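Local coordinates for protein acyl-CoA dehydrogenase (Thermus thermophilus, PDB 2Z1Q) that binds FAD and probably oxidises saturated acyl-CoA thioesters to their 2,3-dehydroacyl-CoA products, passing the electrons to an acceptor, at residues T192-A195 / H201-A204. Sequence-based numbering, arbitrary orientation.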
loop_
_atom_site.group_PDB
_atom_site.type_symbol
_atom_site.label_atom_id
_atom_site.label_comp_id
_atom_site.label_asym_id
_atom_site.label_seq_id
_atom_site.Cartn_x
_atom_site.Cartn_y
_atom_site.Cartn_z
ATOM N N THR B 192 -20.673 -17.838 19.167
ATOM C CA THR B 192 -20.711 -17.008 20.377
ATOM C C THR B 192 -21.289 -15.663 19.905
ATOM O O THR B 192 -20.626 -14.911 19.188
ATOM C CB THR B 192 -19.288 -16.826 21.002
ATOM O OG1 THR B 192 -18.820 -18.084 21.493
ATOM C CG2 THR B 192 -19.330 -15.842 22.162
ATOM N N VAL B 193 -22.532 -15.373 20.283
ATOM C CA VAL B 193 -23.186 -14.140 19.846
ATOM C C VAL B 193 -23.390 -13.121 20.950
ATOM O O VAL B 193 -23.785 -13.475 22.061
ATOM C CB VAL B 193 -24.556 -14.456 19.240
ATOM C CG1 VAL B 193 -25.179 -13.196 18.618
ATOM C CG2 VAL B 193 -24.404 -15.566 18.232
ATOM N N PHE B 194 -23.148 -11.849 20.646
ATOM C CA PHE B 194 -23.341 -10.813 21.649
ATOM C C PHE B 194 -24.652 -10.064 21.430
ATOM O O PHE B 194 -24.985 -9.677 20.304
ATOM C CB PHE B 194 -22.157 -9.828 21.650
ATOM C CG PHE B 194 -20.860 -10.448 22.095
ATOM C CD1 PHE B 194 -20.216 -11.392 21.299
ATOM C CD2 PHE B 194 -20.300 -10.109 23.318
ATOM C CE1 PHE B 194 -19.033 -11.988 21.720
ATOM C CE2 PHE B 194 -19.106 -10.702 23.748
ATOM C CZ PHE B 194 -18.474 -11.641 22.945
ATOM N N ALA B 195 -25.402 -9.886 22.516
ATOM C CA ALA B 195 -26.683 -9.184 22.487
ATOM C C ALA B 195 -26.940 -8.520 23.828
ATOM O O ALA B 195 -26.284 -8.829 24.828
ATOM C CB ALA B 195 -27.813 -10.147 22.167
ATOM N N HIS B 201 -28.153 -4.668 28.535
ATOM C CA HIS B 201 -27.149 -5.519 29.159
ATOM C C HIS B 201 -26.376 -6.347 28.151
ATOM O O HIS B 201 -26.806 -7.428 27.759
ATOM C CB HIS B 201 -27.814 -6.433 30.182
ATOM C CG HIS B 201 -28.641 -5.696 31.182
ATOM N ND1 HIS B 201 -29.969 -5.990 31.414
ATOM C CD2 HIS B 201 -28.345 -4.638 31.976
ATOM C CE1 HIS B 201 -30.454 -5.143 32.303
ATOM N NE2 HIS B 201 -29.491 -4.313 32.658
ATOM N N PHE B 202 -25.229 -5.820 27.737
ATOM C CA PHE B 202 -24.364 -6.486 26.776
ATOM C C PHE B 202 -24.010 -7.861 27.343
ATOM O O PHE B 202 -23.333 -7.962 28.365
ATOM C CB PHE B 202 -23.099 -5.646 26.564
ATOM C CG PHE B 202 -22.320 -6.015 25.333
ATOM C CD1 PHE B 202 -21.087 -6.649 25.433
ATOM C CD2 PHE B 202 -22.812 -5.699 24.072
ATOM C CE1 PHE B 202 -20.351 -6.956 24.291
ATOM C CE2 PHE B 202 -22.083 -6.003 22.925
ATOM C CZ PHE B 202 -20.850 -6.632 23.037
ATOM N N THR B 203 -24.459 -8.910 26.658
ATOM C CA THR B 203 -24.231 -10.285 27.093
ATOM C C THR B 203 -23.840 -11.226 25.940
ATOM O O THR B 203 -24.271 -11.041 24.801
ATOM C CB THR B 203 -25.520 -10.842 27.765
ATOM O OG1 THR B 203 -26.000 -9.892 28.730
ATOM C CG2 THR B 203 -25.244 -12.172 28.461
ATOM N N ALA B 204 -23.028 -12.237 26.247
ATOM C CA ALA B 204 -22.608 -13.209 25.243
ATOM C C ALA B 204 -23.460 -14.465 25.383
ATOM O O ALA B 204 -23.807 -14.857 26.495
ATOM C CB ALA B 204 -21.142 -13.552 25.424
#
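The backbone O of T203 is approached by two groups of strand 192-195. A195 N donates a nearly straight hydrogen bond to T203 O (2.8 Å, 170°). F194 CA adds a CA-H...O contact to T203 O at 3.3 Å. In return, T203 N donates to A195 O at 2.6 Å, so A195 and T203 form an antiparallel hydrogen-bonded pair. F194 and A204 are the neighbouring non-hydrogen-bonded pair. Both strands belong to a beta hairpin, 190-197 with 201-208, in the beta-sheet middle domain of the acyl-CoA dehydrogenase fold. F194 and A204 share one face of the sheet. There A204 CB sits over a face of the F194 ring, a CH-pi contact 4.1 Å from the centroid. F202 has CG anti to its backbone N (chi1 -164°), which turns its ring toward that of F194, and the two side chains meet at a slant. The planes are 30° from parallel, the rings are offset with little overlap, and F194 CD2 meets F202 CE1 at 3.3 Å. The F194 ring also meets Y146, and both phenylalanines touch L148. Y146 and L148 bind FAD, and the F194 side chain itself lies about 7 Å from the cofactor. T203 OG1 donates to H201 O from above the carbonyl plane and is also hydrogen-bonded to G250 N.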